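Local coordinates for protein thioesterase (Streptomyces sp. WAC02707, PDB 6VAP) that probably hydrolyses misloaded or stalled acyl thioesters on the carrier domains of the borrelidin polyketide synthase, as an editing type II thioesterase, at residues Q26-P31 / V92-H97; E71-L76 / A101-E106; Q79-L84 / R109-A114; I196-G201 / F223-F228. One frame throughout, in Å; residues are numbered along the deposited sequence.

Contact 1 of 4, residues Q26-P31 / V92-H97; sequences QLICLP and VALFGH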
loop_
_atom_site.group_PDB
_atom_site.type_symbol
_atom_site.label_atom_id
_atom_site.label_comp_id
_atom_site.label_asym_id
_atom_site.label_seq_id
_atom_site.Cartn_x
_atom_site.Cartn_y
_atom_site.Cartn_z
ATOM N N GLN A 26 -10.935 0.475 10.765
ATOM C CA GLN A 26 -9.583 0.974 10.531
ATOM C C GLN A 26 -9.143 0.701 9.092
ATOM O O GLN A 26 -9.424 -0.360 8.528
ATOM C CB GLN A 26 -8.567 0.342 11.483
ATOM C CG GLN A 26 -8.542 0.953 12.869
ATOM C CD GLN A 26 -7.383 0.441 13.699
ATOM O OE1 GLN A 26 -6.754 -0.557 13.353
ATOM N NE2 GLN A 26 -7.092 1.124 14.796
ATOM N N LEU A 27 -8.479 1.677 8.487
ATOM C CA LEU A 27 -7.914 1.530 7.152
ATOM C C LEU A 27 -6.428 1.880 7.241
ATOM O O LEU A 27 -6.056 3.010 7.587
ATOM C CB LEU A 27 -8.630 2.429 6.146
ATOM C CG LEU A 27 -7.925 2.454 4.771
ATOM C CD1 LEU A 27 -8.128 1.158 4.060
ATOM C CD2 LEU A 27 -8.387 3.612 3.911
ATOM N N ILE A 28 -5.584 0.898 6.975
ATOM C CA ILE A 28 -4.142 1.091 7.002
ATOM C C ILE A 28 -3.699 1.283 5.576
ATOM O O ILE A 28 -3.947 0.408 4.748
ATOM C CB ILE A 28 -3.430 -0.113 7.633
ATOM C CG1 ILE A 28 -4.003 -0.378 9.048
ATOM C CG2 ILE A 28 -1.917 0.130 7.719
ATOM C CD1 ILE A 28 -3.799 -1.801 9.482
ATOM N N CYS A 29 -3.039 2.394 5.279
ATOM C CA CYS A 29 -2.698 2.804 3.919
ATOM C C CYS A 29 -1.189 2.803 3.729
ATOM O O CYS A 29 -0.472 3.472 4.480
ATOM C CB CYS A 29 -3.248 4.216 3.653
ATOM S SG CYS A 29 -5.044 4.239 3.745
ATOM N N LEU A 30 -0.731 2.100 2.699
ATOM C CA LEU A 30 0.668 1.894 2.411
ATOM C C LEU A 30 1.023 2.687 1.166
ATOM O O LEU A 30 0.492 2.409 0.081
ATOM C CB LEU A 30 0.965 0.407 2.200
ATOM C CG LEU A 30 0.895 -0.537 3.428
ATOM C CD1 LEU A 30 1.593 0.004 4.625
ATOM C CD2 LEU A 30 -0.618 -0.810 3.779
ATOM N N PRO A 31 1.900 3.668 1.265
ATOM C CA PRO A 31 2.264 4.440 0.082
ATOM C C PRO A 31 3.090 3.643 -0.907
ATOM O O PRO A 31 3.749 2.659 -0.558
ATOM C CB PRO A 31 3.085 5.584 0.660
ATOM C CG PRO A 31 2.689 5.678 2.057
ATOM C CD PRO A 31 2.397 4.289 2.496
ATOM N N VAL A 92 -10.588 -4.112 10.389
ATOM C CA VAL A 92 -9.435 -3.431 9.815
ATOM C C VAL A 92 -9.273 -3.855 8.360
ATOM O O VAL A 92 -9.434 -5.030 8.012
ATOM C CB VAL A 92 -8.151 -3.725 10.621
ATOM C CG1 VAL A 92 -7.889 -5.225 10.672
ATOM C CG2 VAL A 92 -6.958 -2.990 10.047
ATOM N N ALA A 93 -8.944 -2.887 7.511
ATOM C CA ALA A 93 -8.677 -3.135 6.106
ATOM C C ALA A 93 -7.350 -2.486 5.736
ATOM O O ALA A 93 -6.890 -1.543 6.391
ATOM C CB ALA A 93 -9.792 -2.603 5.209
ATOM N N LEU A 94 -6.721 -3.017 4.685
ATOM C CA LEU A 94 -5.453 -2.506 4.181
ATOM C C LEU A 94 -5.608 -2.004 2.750
ATOM O O LEU A 94 -6.301 -2.622 1.937
ATOM C CB LEU A 94 -4.386 -3.577 4.234
ATOM C CG LEU A 94 -4.376 -4.495 5.473
ATOM C CD1 LEU A 94 -3.370 -5.571 5.327
ATOM C CD2 LEU A 94 -4.117 -3.671 6.726
ATOM N N PHE A 95 -4.945 -0.890 2.438
ATOM C CA PHE A 95 -4.910 -0.326 1.098
ATOM C C PHE A 95 -3.465 -0.011 0.753
ATOM O O PHE A 95 -2.781 0.696 1.504
ATOM C CB PHE A 95 -5.777 0.934 0.988
ATOM C CG PHE A 95 -5.758 1.549 -0.370
ATOM C CD1 PHE A 95 -4.753 2.399 -0.743
ATOM C CD2 PHE A 95 -6.787 1.286 -1.280
ATOM C CE1 PHE A 95 -4.742 2.955 -2.048
ATOM C CE2 PHE A 95 -6.783 1.826 -2.528
ATOM C CZ PHE A 95 -5.731 2.645 -2.924
ATOM N N GLY A 96 -2.999 -0.543 -0.377
ATOM C CA GLY A 96 -1.656 -0.224 -0.853
ATOM C C GLY A 96 -1.658 0.119 -2.330
ATOM O O GLY A 96 -2.321 -0.560 -3.117
ATOM N N HIS A 97 -0.891 1.122 -2.732
ATOM C CA HIS A 97 -0.695 1.455 -4.131
ATOM C C HIS A 97 0.718 1.064 -4.544
ATOM O O HIS A 97 1.680 1.364 -3.839
ATOM C CB HIS A 97 -0.938 2.942 -4.340
ATOM C CG HIS A 97 -0.785 3.372 -5.760
ATOM N ND1 HIS A 97 -1.583 2.895 -6.779
ATOM C CD2 HIS A 97 0.092 4.229 -6.331
ATOM C CE1 HIS A 97 -1.212 3.457 -7.918
ATOM N NE2 HIS A 97 -0.191 4.259 -7.675
#
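Two parallel strands, 26-30 and 92-97, lie in exact register, their side chains leaving alternately for the two faces of the sheet. On the face carrying Ile28, Leu94 and Val92, the main bump, Ile28 CD1, drops between two branches of the neighbouring strand, 3.3 Å from Leu94 CD2 and 3.4 Å from Val92 CG2, both tighter than ordinary carbon contacts. Ile28 and Leu94 run side by side, whereas Val92 crosses obliquely, with its CG2 anti to the backbone N. Gly96, having no side chain, lets Leu30 CB lie 4.1 Å from Gly96 CA. The opposite face is bumped by Leu27, whose CG, anti to the backbone N, brings Leu27 CD1 across to 3.9 Å from Phe95 CB, alongside Ala93. There helix 239-250 closes the layer with Ile242 and Ile246. Gly96 fits the first glycine of the GxSxG nucleophile elbow of alpha/beta hydrolases, consistent with a strand ending beside the probable active site, where the His97 ring meets His232 and His97 ND1 bonds to Ser124 OG. Four backbone bonds, such as Ile28 N to Ala93 O at 2.8 Å and 170°, are short and straight, but His97 N to Leu30 O is weak at 3.4 Å. Between the strands, main-chain N-H and C=O groups thus pair with each other amid apolar side chains, His89 and Arg87 meet the polar end of Gln26, and the pairing slackens toward the C-terminal ends.

Contact 2 of 4, residues E71-L76 / A101-E106; sequences EDIDEL and ATLAFE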
loop_
_atom_site.group_PDB
_atom_site.type_symbol
_atom_site.label_atom_id
_atom_site.label_comp_id
_atom_site.label_asym_id
_atom_site.label_seq_id
_atom_site.Cartn_x
_atom_site.Cartn_y
_atom_site.Cartn_z
ATOM N N GLU A 71 15.229 -1.387 2.356
ATOM C CA GLU A 71 15.463 -1.837 0.991
ATOM C C GLU A 71 14.747 -3.136 0.658
ATOM O O GLU A 71 15.019 -3.712 -0.394
ATOM C CB GLU A 71 16.972 -2.014 0.768
ATOM C CG GLU A 71 17.769 -0.726 0.881
ATOM C CD GLU A 71 19.267 -0.953 0.792
ATOM O OE1 GLU A 71 19.693 -2.126 0.763
ATOM O OE2 GLU A 71 20.011 0.043 0.755
ATOM N N ASP A 72 13.855 -3.612 1.519
ATOM C CA ASP A 72 13.278 -4.943 1.394
ATOM C C ASP A 72 11.857 -4.866 1.925
ATOM O O ASP A 72 11.634 -4.318 3.005
ATOM C CB ASP A 72 14.107 -5.995 2.150
ATOM C CG ASP A 72 13.432 -7.356 2.173
ATOM O OD1 ASP A 72 13.314 -7.988 1.101
ATOM O OD2 ASP A 72 13.022 -7.799 3.267
ATOM N N ILE A 73 10.910 -5.437 1.183
ATOM C CA ILE A 73 9.518 -5.438 1.619
ATOM C C ILE A 73 9.351 -6.240 2.901
ATOM O O ILE A 73 8.625 -5.843 3.820
ATOM C CB ILE A 73 8.637 -5.999 0.493
ATOM C CG1 ILE A 73 8.595 -5.025 -0.702
ATOM C CG2 ILE A 73 7.205 -6.258 1.022
ATOM C CD1 ILE A 73 7.607 -3.921 -0.510
ATOM N N ASP A 74 10.001 -7.395 2.982
ATOM C CA ASP A 74 9.864 -8.212 4.187
ATOM C C ASP A 74 10.410 -7.501 5.420
ATOM O O ASP A 74 9.862 -7.642 6.522
ATOM C CB ASP A 74 10.563 -9.557 4.006
ATOM C CG ASP A 74 9.659 -10.595 3.364
ATOM O OD1 ASP A 74 8.534 -10.802 3.869
ATOM O OD2 ASP A 74 10.067 -11.200 2.349
ATOM N N GLU A 75 11.455 -6.687 5.245
ATOM C CA GLU A 75 11.988 -5.929 6.370
ATOM C C GLU A 75 11.043 -4.799 6.731
ATOM O O GLU A 75 10.790 -4.558 7.915
ATOM C CB GLU A 75 13.380 -5.377 6.046
ATOM C CG GLU A 75 14.468 -6.440 6.045
ATOM C CD GLU A 75 15.702 -6.010 5.279
ATOM O OE1 GLU A 75 16.474 -6.894 4.847
ATOM O OE2 GLU A 75 15.899 -4.787 5.107
ATOM N N LEU A 76 10.513 -4.094 5.725
ATOM C CA LEU A 76 9.461 -3.112 5.989
ATOM C C LEU A 76 8.318 -3.741 6.776
ATOM O O LEU A 76 7.850 -3.187 7.776
ATOM C CB LEU A 76 8.932 -2.505 4.683
ATOM C CG LEU A 76 9.669 -1.258 4.187
ATOM C CD1 LEU A 76 9.403 -1.073 2.682
ATOM C CD2 LEU A 76 9.265 -0.045 4.946
ATOM N N ALA A 101 1.141 -1.969 -2.347
ATOM C CA ALA A 101 0.235 -3.113 -2.467
ATOM C C ALA A 101 0.926 -4.413 -2.054
ATOM O O ALA A 101 0.332 -5.276 -1.397
ATOM C CB ALA A 101 -0.299 -3.215 -3.911
ATOM N N THR A 102 2.183 -4.577 -2.437
ATOM C CA THR A 102 2.915 -5.764 -2.020
ATOM C C THR A 102 3.146 -5.746 -0.511
ATOM O O THR A 102 2.965 -6.762 0.171
ATOM C CB THR A 102 4.237 -5.855 -2.777
ATOM O OG1 THR A 102 4.007 -5.882 -4.185
ATOM C CG2 THR A 102 5.020 -7.143 -2.353
ATOM N N LEU A 103 3.534 -4.595 0.031
ATOM C CA LEU A 103 3.649 -4.467 1.475
ATOM C C LEU A 103 2.330 -4.768 2.159
ATOM O O LEU A 103 2.310 -5.509 3.147
ATOM C CB LEU A 103 4.142 -3.076 1.830
ATOM C CG LEU A 103 4.282 -2.780 3.323
ATOM C CD1 LEU A 103 5.174 -3.826 4.004
ATOM C CD2 LEU A 103 4.865 -1.406 3.514
ATOM N N ALA A 104 1.220 -4.243 1.622
ATOM C CA ALA A 104 -0.089 -4.512 2.204
ATOM C C ALA A 104 -0.399 -5.990 2.204
ATOM O O ALA A 104 -0.987 -6.492 3.170
ATOM C CB ALA A 104 -1.197 -3.751 1.470
ATOM N N PHE A 105 -0.014 -6.691 1.136
ATOM C CA PHE A 105 -0.269 -8.116 1.062
ATOM C C PHE A 105 0.556 -8.864 2.085
ATOM O O PHE A 105 0.081 -9.830 2.673
ATOM C CB PHE A 105 0.030 -8.625 -0.337
ATOM C CG PHE A 105 0.224 -10.121 -0.410
ATOM C CD1 PHE A 105 -0.870 -10.990 -0.439
ATOM C CD2 PHE A 105 1.474 -10.651 -0.502
ATOM C CE1 PHE A 105 -0.685 -12.344 -0.527
ATOM C CE2 PHE A 105 1.661 -12.001 -0.596
ATOM C CZ PHE A 105 0.576 -12.858 -0.610
ATOM N N GLU A 106 1.815 -8.475 2.254
ATOM C CA GLU A 106 2.690 -9.112 3.229
ATOM C C GLU A 106 2.195 -8.864 4.643
ATOM O O GLU A 106 2.241 -9.771 5.484
ATOM C CB GLU A 106 4.115 -8.593 3.031
ATOM C CG GLU A 106 4.822 -9.151 1.818
ATOM C CD GLU A 106 5.014 -10.670 1.932
ATOM O OE1 GLU A 106 4.991 -11.168 3.064
ATOM O OE2 GLU A 106 5.162 -11.325 0.892
#
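Ile73, in the first turn of helix 73-87, lays its branches across the side of helix 99-113. Its CB is directed at that helix, and CG2, anti to the backbone N, touches Glu106 CG at 3.8 Å, the two side chains crossing at about a right angle. The same methyl reaches Thr102 CG2 at 4.1 Å. A beta-branched residue suits this place because its two arms spread over one turn: CD1 faces Leu103 CB at 4.3 Å. Leu103 answers with CG anti to its own N (chi1 179°), which carries CD1 toward the other helix until it lies 4.0 Å from Leu76 CB. At the polar end the Asp74 and Glu106 carboxylates are turned 70° against each other, with Asp74 OD1 and Glu106 OE1 3.7 Å apart. Such a pair would repel, but Arg110 forms salt bridges to both; Asp74, though poorly ordered, also pairs with Arg187, and Glu106 OE2 bonds to Tyr184. Asp72 is the N-cap of helix 73-87: its OD2 accepts from Glu75 N at 2.8 Å, met from above the carboxylate plane. The two helices lie over the same face of the sheet, and Leu103 continues inward onto Leu30 of strand 26-30, while Ala180 of helix 167-182 touches Ile73 and Ala104 rests on Leu121 of strand 120-124.

Contact 3 of 4, residues Q79-L84 / R109-A114; sequences QLFPVL and RRFESA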
loop_
_atom_site.group_PDB
_atom_site.type_symbol
_atom_site.label_atom_id
_atom_site.label_comp_id
_atom_site.label_asym_id
_atom_site.label_seq_id
_atom_site.Cartn_x
_atom_site.Cartn_y
_atom_site.Cartn_z
ATOM N N GLN A 79 9.345 -4.974 10.459
ATOM C CA GLN A 79 9.442 -3.842 11.383
ATOM C C GLN A 79 8.075 -3.193 11.614
ATOM O O GLN A 79 7.768 -2.742 12.732
ATOM C CB GLN A 79 10.433 -2.802 10.828
ATOM C CG GLN A 79 11.876 -3.228 10.909
ATOM C CD GLN A 79 12.833 -2.072 10.704
ATOM O OE1 GLN A 79 12.588 -0.960 11.150
ATOM N NE2 GLN A 79 13.923 -2.333 10.026
ATOM N N LEU A 80 7.244 -3.133 10.569
ATOM C CA LEU A 80 5.991 -2.403 10.684
ATOM C C LEU A 80 4.932 -3.208 11.422
ATOM O O LEU A 80 4.094 -2.621 12.112
ATOM C CB LEU A 80 5.506 -2.028 9.289
ATOM C CG LEU A 80 4.135 -1.431 9.150
ATOM C CD1 LEU A 80 4.012 -0.142 9.985
ATOM C CD2 LEU A 80 3.876 -1.147 7.661
ATOM N N PHE A 81 4.967 -4.534 11.320
ATOM C CA PHE A 81 3.871 -5.325 11.868
ATOM C C PHE A 81 3.711 -5.140 13.355
ATOM O O PHE A 81 2.567 -4.905 13.782
ATOM C CB PHE A 81 4.057 -6.795 11.509
ATOM C CG PHE A 81 2.864 -7.643 11.855
ATOM C CD1 PHE A 81 1.585 -7.303 11.394
ATOM C CD2 PHE A 81 3.010 -8.778 12.628
ATOM C CE1 PHE A 81 0.499 -8.071 11.723
ATOM C CE2 PHE A 81 1.913 -9.559 12.936
ATOM C CZ PHE A 81 0.659 -9.199 12.490
ATOM N N PRO A 82 4.758 -5.277 14.195
ATOM C CA PRO A 82 4.573 -5.072 15.640
ATOM C C PRO A 82 3.992 -3.726 15.983
ATOM O O PRO A 82 3.255 -3.604 16.968
ATOM C CB PRO A 82 5.992 -5.223 16.208
ATOM C CG PRO A 82 6.828 -5.771 15.088
ATOM C CD PRO A 82 6.179 -5.458 13.834
ATOM N N VAL A 83 4.340 -2.694 15.224
ATOM C CA VAL A 83 3.801 -1.366 15.483
ATOM C C VAL A 83 2.315 -1.338 15.162
ATOM O O VAL A 83 1.500 -0.871 15.965
ATOM C CB VAL A 83 4.563 -0.308 14.668
ATOM C CG1 VAL A 83 4.050 1.085 14.979
ATOM C CG2 VAL A 83 6.073 -0.414 14.982
ATOM N N LEU A 84 1.941 -1.812 13.966
ATOM C CA LEU A 84 0.523 -1.884 13.629
ATOM C C LEU A 84 -0.225 -2.814 14.562
ATOM O O LEU A 84 -1.391 -2.558 14.866
ATOM C CB LEU A 84 0.331 -2.343 12.190
ATOM C CG LEU A 84 0.549 -1.247 11.153
ATOM C CD1 LEU A 84 0.717 -1.907 9.800
ATOM C CD2 LEU A 84 -0.627 -0.250 11.143
ATOM N N ARG A 109 -0.734 -11.181 5.249
ATOM C CA ARG A 109 -0.257 -12.507 5.591
ATOM C C ARG A 109 0.087 -12.596 7.058
ATOM O O ARG A 109 -0.248 -13.587 7.710
ATOM C CB ARG A 109 0.980 -12.846 4.752
ATOM C CG ARG A 109 0.734 -13.405 3.395
ATOM C CD ARG A 109 2.069 -13.650 2.661
ATOM N NE ARG A 109 2.066 -14.908 1.922
ATOM C CZ ARG A 109 3.127 -15.407 1.311
ATOM N NH1 ARG A 109 4.282 -14.759 1.369
ATOM N NH2 ARG A 109 3.016 -16.527 0.631
ATOM N N ARG A 110 0.734 -11.554 7.600
ATOM C CA ARG A 110 1.128 -11.566 9.008
ATOM C C ARG A 110 -0.059 -11.380 9.964
ATOM O O ARG A 110 -0.084 -11.952 11.060
ATOM C CB ARG A 110 2.177 -10.480 9.212
ATOM C CG ARG A 110 3.514 -10.831 8.611
ATOM C CD ARG A 110 4.295 -9.584 8.242
ATOM N NE ARG A 110 5.701 -9.902 7.899
ATOM C CZ ARG A 110 6.085 -10.332 6.695
ATOM N NH1 ARG A 110 5.188 -10.540 5.737
ATOM N NH2 ARG A 110 7.357 -10.579 6.455
ATOM N N PHE A 111 -1.032 -10.556 9.591
ATOM C CA PHE A 111 -2.228 -10.414 10.408
ATOM C C PHE A 111 -2.946 -11.742 10.528
ATOM O O PHE A 111 -3.312 -12.150 11.633
ATOM C CB PHE A 111 -3.148 -9.347 9.824
ATOM C CG PHE A 111 -2.764 -7.942 10.206
ATOM C CD1 PHE A 111 -2.910 -7.497 11.521
ATOM C CD2 PHE A 111 -2.312 -7.058 9.260
ATOM C CE1 PHE A 111 -2.585 -6.224 11.886
ATOM C CE2 PHE A 111 -1.987 -5.748 9.609
ATOM C CZ PHE A 111 -2.103 -5.331 10.916
ATOM N N GLU A 112 -3.132 -12.436 9.397
ATOM C CA GLU A 112 -3.869 -13.693 9.393
ATOM C C GLU A 112 -3.134 -14.769 10.172
ATOM O O GLU A 112 -3.757 -15.509 10.936
ATOM C CB GLU A 112 -4.109 -14.153 7.959
ATOM C CG GLU A 112 -4.996 -13.197 7.140
ATOM C CD GLU A 112 -5.739 -13.922 6.001
ATOM O OE1 GLU A 112 -5.429 -15.120 5.730
ATOM O OE2 GLU A 112 -6.640 -13.290 5.396
ATOM N N SER A 113 -1.815 -14.874 10.006
ATOM C CA SER A 113 -1.075 -15.862 10.791
ATOM C C SER A 113 -1.182 -15.577 12.284
ATOM O O SER A 113 -1.077 -16.492 13.115
ATOM C CB SER A 113 0.384 -15.879 10.351
ATOM O OG SER A 113 0.511 -16.592 9.121
ATOM N N ALA A 114 -1.425 -14.330 12.654
ATOM C CA ALA A 114 -1.614 -13.967 14.051
ATOM C C ALA A 114 -3.066 -14.087 14.491
ATOM O O ALA A 114 -3.387 -13.700 15.612
ATOM C CB ALA A 114 -1.096 -12.550 14.300
#
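The Phe81 ring is the wedge between helices 73-87 and 99-113, whose axes, over these short segments, approach to 11.0 Å and cross at -52°. CG is anti to the backbone N (chi1 -171°), so the ring reaches straight across the gap. The inner side is tight: Phe81 drives its CE1 corner against Phe111, over the centre of that ring, with Phe81 CE1 3.5 Å from Phe111 CD1. Planes at 82° and centroids 4.8 Å apart make this a T-shaped stack in which Phe81 gives the edge and Phe111 the face. A large flat group suits each position, since one must span the gap and the other must offer a broad surface. Leu84, a turn later, brings its CB to 4.1 Å from Phe111 CZ and helps bury the ring. This is the pairing of two helices on one side of an alpha/beta-hydrolase sheet, joined in sequence through strand 92-97. Helix 73-87 is kinked at Pro82, whose N carries no hydrogen for the preceding turn. The base of Arg110 packs just as closely: Arg110 CB makes a CH-pi contact 3.6 Å from the Phe81 centroid, almost exactly above it, and Phe81 CZ lies 3.2 Å from Arg110 O. Toward solvent the packing loosens. The extended arginine chain leads its guanidinium away to the acidic pair, with Asn78 as a further partner; aliphatic at its base and charged at its tip, arginine suits such a margin. Ala114 CB makes a looser touch, 4.2 Å from Phe81 CZ, at the first residue beyond the end of helix 99-113.

Contact 4 of 4, residues I196-G201 / F223-F228; sequences IHALTG and FTLDTF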
loop_
_atom_site.group_PDB
_atom_site.type_symbol
_atom_site.label_atom_id
_atom_site.label_comp_id
_atom_site.label_asym_id
_atom_site.label_seq_id
_atom_site.Cartn_x
_atom_site.Cartn_y
_atom_site.Cartn_z
ATOM N N ILE A 196 -10.138 -9.735 -1.459
ATOM C CA ILE A 196 -9.124 -8.957 -2.141
ATOM C C ILE A 196 -9.809 -8.184 -3.250
ATOM O O ILE A 196 -10.569 -8.748 -4.044
ATOM C CB ILE A 196 -8.006 -9.838 -2.712
ATOM C CG1 ILE A 196 -7.139 -10.400 -1.586
ATOM C CG2 ILE A 196 -7.086 -8.960 -3.662
ATOM C CD1 ILE A 196 -5.982 -11.270 -2.039
ATOM N N HIS A 197 -9.599 -6.879 -3.268
ATOM C CA HIS A 197 -10.144 -6.015 -4.303
ATOM C C HIS A 197 -8.962 -5.370 -5.005
ATOM O O HIS A 197 -8.210 -4.606 -4.397
ATOM C CB HIS A 197 -11.101 -4.948 -3.752
ATOM C CG HIS A 197 -11.900 -4.252 -4.822
ATOM N ND1 HIS A 197 -13.131 -3.682 -4.585
ATOM C CD2 HIS A 197 -11.644 -4.038 -6.140
ATOM C CE1 HIS A 197 -13.599 -3.150 -5.701
ATOM N NE2 HIS A 197 -12.712 -3.344 -6.660
ATOM N N ALA A 198 -8.800 -5.667 -6.278
ATOM C CA ALA A 198 -7.681 -5.164 -7.043
ATOM C C ALA A 198 -8.157 -4.000 -7.894
ATOM O O ALA A 198 -9.284 -3.999 -8.403
ATOM C CB ALA A 198 -7.121 -6.274 -7.910
ATOM N N LEU A 199 -7.291 -3.011 -8.057
ATOM C CA LEU A 199 -7.610 -1.796 -8.795
ATOM C C LEU A 199 -6.443 -1.478 -9.719
ATOM O O LEU A 199 -5.287 -1.464 -9.278
ATOM C CB LEU A 199 -7.872 -0.626 -7.850
ATOM C CG LEU A 199 -8.755 -0.940 -6.648
ATOM C CD1 LEU A 199 -8.665 0.197 -5.674
ATOM C CD2 LEU A 199 -10.210 -1.178 -7.037
ATOM N N THR A 200 -6.731 -1.257 -11.001
ATOM C CA THR A 200 -5.659 -1.100 -11.971
ATOM C C THR A 200 -6.079 -0.095 -13.038
ATOM O O THR A 200 -7.263 0.147 -13.256
ATOM C CB THR A 200 -5.277 -2.478 -12.563
ATOM O OG1 THR A 200 -4.043 -2.363 -13.290
ATOM C CG2 THR A 200 -6.391 -3.010 -13.473
ATOM N N GLY A 201 -5.095 0.500 -13.689
ATOM C CA GLY A 201 -5.342 1.341 -14.832
ATOM C C GLY A 201 -5.260 0.544 -16.118
ATOM O O GLY A 201 -4.502 -0.388 -16.235
ATOM N N PHE A 223 -13.064 -12.197 -4.603
ATOM C CA PHE A 223 -12.145 -11.366 -5.364
ATOM C C PHE A 223 -12.908 -10.467 -6.333
ATOM O O PHE A 223 -13.866 -10.883 -6.990
ATOM C CB PHE A 223 -11.144 -12.204 -6.137
ATOM C CG PHE A 223 -10.232 -11.376 -7.015
ATOM C CD1 PHE A 223 -9.192 -10.695 -6.472
ATOM C CD2 PHE A 223 -10.455 -11.272 -8.373
ATOM C CE1 PHE A 223 -8.334 -9.868 -7.277
ATOM C CE2 PHE A 223 -9.636 -10.474 -9.184
ATOM C CZ PHE A 223 -8.582 -9.797 -8.640
ATOM N N THR A 224 -12.477 -9.223 -6.429
ATOM C CA THR A 224 -13.070 -8.287 -7.373
ATOM C C THR A 224 -11.933 -7.479 -7.979
ATOM O O THR A 224 -10.950 -7.162 -7.305
ATOM C CB THR A 224 -14.124 -7.365 -6.709
ATOM O OG1 THR A 224 -13.553 -6.699 -5.578
ATOM C CG2 THR A 224 -15.334 -8.178 -6.238
ATOM N N LEU A 225 -12.045 -7.195 -9.266
ATOM C CA LEU A 225 -11.063 -6.406 -9.983
ATOM C C LEU A 225 -11.784 -5.282 -10.697
ATOM O O LEU A 225 -12.737 -5.534 -11.446
ATOM C CB LEU A 225 -10.312 -7.240 -10.990
ATOM C CG LEU A 225 -9.385 -6.490 -11.945
ATOM C CD1 LEU A 225 -8.288 -5.763 -11.204
ATOM C CD2 LEU A 225 -8.787 -7.459 -12.967
ATOM N N ASP A 226 -11.330 -4.045 -10.471
ATOM C CA ASP A 226 -11.907 -2.862 -11.103
ATOM C C ASP A 226 -10.816 -2.183 -11.912
ATOM O O ASP A 226 -9.719 -1.967 -11.388
ATOM C CB ASP A 226 -12.472 -1.857 -10.082
ATOM C CG ASP A 226 -13.911 -2.146 -9.711
ATOM O OD1 ASP A 226 -14.771 -2.215 -10.630
ATOM O OD2 ASP A 226 -14.203 -2.273 -8.507
ATOM N N THR A 227 -11.110 -1.868 -13.171
ATOM C CA THR A 227 -10.178 -1.218 -14.079
ATOM C C THR A 227 -10.627 0.219 -14.292
ATOM O O THR A 227 -11.826 0.503 -14.417
ATOM C CB THR A 227 -10.116 -1.972 -15.426
ATOM O OG1 THR A 227 -9.837 -3.361 -15.147
ATOM C CG2 THR A 227 -9.099 -1.384 -16.305
ATOM N N PHE A 228 -9.655 1.110 -14.389
ATOM C CA PHE A 228 -9.902 2.532 -14.560
ATOM C C PHE A 228 -9.151 3.075 -15.775
ATOM O O PHE A 228 -8.067 2.581 -16.133
ATOM C CB PHE A 228 -9.470 3.295 -13.314
ATOM C CG PHE A 228 -10.121 2.803 -12.050
ATOM C CD1 PHE A 228 -9.650 1.660 -11.424
ATOM C CD2 PHE A 228 -11.231 3.491 -11.491
ATOM C CE1 PHE A 228 -10.290 1.193 -10.236
ATOM C CE2 PHE A 228 -11.796 3.085 -10.337
ATOM C CZ PHE A 228 -11.329 1.892 -9.693
HETATM O O HOH W 1 -13.626 -8.282 -3.206
#
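His197 leaves strand 196-201 with CG anti to its backbone N (chi1 -167°), which tips the imidazole toward the adjoining parallel strand 223-228. His197 CB already lies 3.5 Å from Thr224 OG1. That hydroxyl, placed in the crowded position between backbone N and carbonyl carbon, sits over the centre of the ring, and His197 CG comes within 3.0 Å of Thr224 OG1. Along one side of the ring His197 CD2 passes 3.4 Å from Thr224 O; on the other, ND1 bonds to His249 NE2. His197 CE1 is 3.0 Å from Asp226 OD2, and at the tip His197 NE2 donates to Asp226 OD2 at 2.6 Å. This bond is short but bent (131°): OD2 lies in the ring plane, yet the ring approaches from above the carboxylate plane, the two groups being turned 38° apart. Gripped at both nitrogens, the imidazole has its rotation fixed, and the nearby carboxylate might favour a protonated ring. A water links Thr224 OG1 to Ile196 O. Histidine suits this place by joining polar partners on both sides; on the sheet face that carries Ala198 and Leu225, Leu225 CD1 approaches small Ala198 CB to 3.5 Å. Five backbone bonds, among them Ala198 N to Thr224 O at 2.8 Å, hold the strands together. They form a beta-alpha-beta unit through helix 209-213, which packs on Leu225 and Phe223; helix 239-250 meets the His197 and Asp226 face. Strand 223-228 is the outermost on this side, while strand 196-201 is bonded along its other margin to strand 120-124.

How the contacts relate
Contacts 1 and 4 are parallel strand pairs of the same sheet, yet one is central and the other marginal: contact 1 is wholly buried and packed mainly through apolar side chains between helix layers, whereas contact 4, at the outermost strand, admits a histidine-carboxylate pair and a water. They meet where Phe95 touches Leu199. Contacts 2 and 3 share helices 73-87 and 99-113, the former near the start of helix 73-87 and buried, the latter nearer solvent and aromatic; Arg110 bridges them through Asp74. Both helix contacts pack on contact 1, through Leu30 to Leu103 and through Ile28 to Leu84, but lie apart from contact 4, whose centre is about 24 Å from that of contact 3.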